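PDB 3D1L: putative NADP oxidoreductase BF3122 from Bacteroides fragilis, which probably binds NADP(H) through its N-terminal nucleotide-binding domain and acts as an oxidoreductase. Local coordinates for the interface of chains A and B. Residues are numbered along the deposited sequence; one frame, centred on the assembly and turned at random. Chains: chain A/B, Putative NADP oxidoreductase BF3122.

The interface of chains A and B. Residues chain A 212, 216, 219-220, 225; chain B 125-127, 130, 132.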
ATOM      1  N   GLU A 212      -4.077   7.853   0.234  1.00 36.13           N
ATOM      2  CA  GLU A 212      -4.586   7.367   1.515  1.00 36.55           C
ATOM      3  C   GLU A 212      -4.558   5.839   1.607  1.00 36.75           C
ATOM      4  O   GLU A 212      -4.301   5.302   2.670  1.00 37.42           O
ATOM      5  CB  GLU A 212      -6.004   7.905   1.791  1.00 36.24           C
ATOM      6  CG  GLU A 212      -6.653   7.352   3.039  1.00 37.67           C
ATOM      7  CD  GLU A 212      -5.870   7.670   4.306  1.00 40.74           C
ATOM      8  OE1 GLU A 212      -5.024   8.608   4.276  1.00 41.44           O
ATOM      9  OE2 GLU A 212      -6.106   6.983   5.339  1.00 40.81           O
ATOM     10  N   LYS A 216      -2.552   4.421   4.800  1.00 37.28           N
ATOM     11  CA  LYS A 216      -3.311   3.604   5.739  1.00 37.23           C
ATOM     12  C   LYS A 216      -2.536   2.373   6.202  1.00 37.00           C
ATOM     13  O   LYS A 216      -2.582   2.019   7.377  1.00 37.37           O
ATOM     14  CB  LYS A 216      -4.595   3.166   5.043  1.00 37.33           C
ATOM     15  CG  LYS A 216      -5.751   2.795   5.929  1.00 39.70           C
ATOM     16  CD  LYS A 216      -6.941   2.574   5.013  1.00 43.87           C
ATOM     17  CE  LYS A 216      -8.069   1.989   5.754  1.00 44.70           C
ATOM     18  NZ  LYS A 216      -9.190   1.708   4.834  1.00 45.91           N
ATOM     19  N   GLU A 219      -0.125   2.195   9.232  1.00 43.23           N
ATOM     20  CA  GLU A 219      -0.711   2.090  10.565  1.00 43.89           C
ATOM     21  C   GLU A 219      -1.481   0.787  10.802  1.00 43.70           C
ATOM     22  O   GLU A 219      -1.532   0.280  11.924  1.00 42.29           O
ATOM     23  CB  GLU A 219      -1.634   3.278  10.804  1.00 44.90           C
ATOM     24  CG  GLU A 219      -1.924   3.509  12.275  1.00 48.42           C
ATOM     25  CD  GLU A 219      -3.144   4.388  12.530  1.00 52.50           C
ATOM     26  OE1 GLU A 219      -3.450   5.248  11.670  1.00 52.41           O
ATOM     27  OE2 GLU A 219      -3.773   4.220  13.616  1.00 54.94           O
ATOM     28  N   LEU A 220      -2.107   0.262   9.751  1.00 44.03           N
ATOM     29  CA  LEU A 220      -2.907  -0.968   9.870  1.00 44.27           C
ATOM     30  C   LEU A 220      -2.336  -2.038   8.981  1.00 44.74           C
ATOM     31  O   LEU A 220      -1.812  -1.736   7.908  1.00 44.98           O
ATOM     32  CB  LEU A 220      -4.386  -0.726   9.473  1.00 44.31           C
ATOM     33  CG  LEU A 220      -5.134   0.429  10.168  1.00 45.73           C
ATOM     34  CD1 LEU A 220      -6.527   0.529   9.644  1.00 45.63           C
ATOM     35  CD2 LEU A 220      -5.155   0.259  11.694  1.00 45.72           C
ATOM     36  N   ALA A 225      -7.073  -3.072   6.923  1.00 37.65           N
ATOM     37  CA  ALA A 225      -7.278  -1.867   6.151  1.00 35.75           C
ATOM     38  C   ALA A 225      -8.254  -2.129   4.996  1.00 35.09           C
ATOM     39  O   ALA A 225      -8.812  -1.205   4.414  1.00 34.53           O
ATOM     40  CB  ALA A 225      -5.958  -1.339   5.652  1.00 34.89           C
TER
ATOM     41  N   THR B 125     -11.098   5.702   1.255  1.00 38.34           N
ATOM     42  CA  THR B 125     -11.041   4.472   1.998  1.00 39.24           C
ATOM     43  C   THR B 125     -11.096   4.859   3.490  1.00 40.23           C
ATOM     44  O   THR B 125     -10.336   5.725   3.954  1.00 40.26           O
ATOM     45  CB  THR B 125      -9.808   3.651   1.572  1.00 38.04           C
ATOM     46  OG1 THR B 125      -9.710   2.464   2.342  1.00 38.82           O
ATOM     47  CG2 THR B 125      -8.524   4.449   1.695  1.00 38.62           C
ATOM     48  N   PHE B 126     -12.026   4.262   4.230  1.00 40.84           N
ATOM     49  CA  PHE B 126     -12.225   4.642   5.654  1.00 41.13           C
ATOM     50  C   PHE B 126     -12.041   3.441   6.546  1.00 41.80           C
ATOM     51  O   PHE B 126     -12.410   2.343   6.181  1.00 42.81           O
ATOM     52  CB  PHE B 126     -13.641   5.178   5.898  1.00 39.96           C
ATOM     53  CG  PHE B 126     -13.923   6.501   5.246  1.00 39.60           C
ATOM     54  CD1 PHE B 126     -13.324   7.675   5.714  1.00 36.79           C
ATOM     55  CD2 PHE B 126     -14.790   6.578   4.177  1.00 36.36           C
ATOM     56  CE1 PHE B 126     -13.600   8.877   5.138  1.00 36.18           C
ATOM     57  CE2 PHE B 126     -15.070   7.794   3.591  1.00 39.30           C
ATOM     58  CZ  PHE B 126     -14.480   8.943   4.069  1.00 37.43           C
ATOM     59  N   SER B 127     -11.476   3.652   7.718  1.00 43.39           N
ATOM     60  CA  SER B 127     -11.366   2.605   8.726  1.00 44.81           C
ATOM     61  C   SER B 127     -11.590   3.307  10.043  1.00 45.17           C
ATOM     62  O   SER B 127     -11.248   4.476  10.181  1.00 44.63           O
ATOM     63  CB  SER B 127      -9.978   1.951   8.720  1.00 45.38           C
ATOM     64  OG  SER B 127      -9.794   1.119   7.578  1.00 47.12           O
ATOM     65  N   ARG B 130      -8.474   4.660  12.114  1.00 50.48           N
ATOM     66  CA  ARG B 130      -7.564   5.438  11.284  1.00 51.11           C
ATOM     67  C   ARG B 130      -8.173   6.794  10.902  1.00 51.48           C
ATOM     68  O   ARG B 130      -9.250   6.865  10.285  1.00 51.33           O
ATOM     69  CB  ARG B 130      -7.166   4.601  10.053  1.00 51.25           C
ATOM     70  CG  ARG B 130      -6.651   5.353   8.859  1.00 51.77           C
ATOM     71  CD  ARG B 130      -5.187   5.698   8.960  1.00 51.75           C
ATOM     72  NE  ARG B 130      -4.854   6.628   7.894  1.00 53.51           N
ATOM     73  CZ  ARG B 130      -3.757   7.379   7.853  1.00 55.89           C
ATOM     74  NH1 ARG B 130      -2.847   7.310   8.826  1.00 55.82           N
ATOM     75  NH2 ARG B 130      -3.577   8.206   6.831  1.00 55.87           N
ATOM     76  N   VAL B 132      -8.428  10.453   9.057  1.00 50.57           N
ATOM     77  CA  VAL B 132      -8.130  10.988   7.721  1.00 50.16           C
ATOM     78  C   VAL B 132      -8.450  12.460   7.635  1.00 49.84           C
ATOM     79  O   VAL B 132      -9.417  12.923   8.229  1.00 49.54           O
ATOM     80  CB  VAL B 132      -8.882  10.261   6.559  1.00 49.95           C
ATOM     81  CG1 VAL B 132      -8.396   8.865   6.427  1.00 50.92           C
ATOM     82  CG2 VAL B 132     -10.374  10.275   6.768  1.00 49.12           C
TER
HETATM   83  O   HOH W   1      -8.282   5.643   5.740  1.00 43.27           O
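B:Arg130 and A:Glu212 meet tip to tip in a side-on, two-pronged salt bridge: NE gives its hydrogen to carboxylate OE2 at 2.9 Å and NH2 to OE1 at 3.0 Å. Both oxygens use their syn lone pairs, and with the two planes only 19° apart the groups lie nearly flat, edge to edge. A bend in the glutamate chain (chi2 60°) turns its carboxylate toward the arginine. The far edge of the guanidinium carries NH1, 3.6 Å from OE1 of A:Glu219, a longer salt bridge, with the A:Glu219 carboxylate turned 64° from the guanidinium plane. The arginine is thus flanked by two acids of helix 207-219, while the backbone CA of A:Lys216 lies over the rim of one guanidinium face. Water 1 links OE2 of A:Glu212 (2.6 Å) to the backbone O of B:Thr125, so OE2 is held by the partner chain both directly, through NE of B:Arg130, and through the water. A:Lys216 runs out extended, and its ammonium NZ bonds across to the hydroxyl OG1 of B:Thr125 at 2.7 Å and, within its own chain, to a carbonyl lone pair of A:Ala225 O at 3.0 Å, which steadies the tip. OG of B:Ser127 also sits close to the ammonium, but it crowds CE of the same lysine, leaving its exact placement doubtful. Apolar contacts fill in around these polar groups: CG2 of B:Thr125 packs on CG of A:Glu212, B:Val132 crosses that side chain at about a right angle, and CD1 of A:Leu220 touches CB of B:Ser127 at 3.8 Å. Repeated by two-fold symmetry, this charged patch pins a helix of one subunit to a loop of the other and would help hold the dimer seen in the crystal.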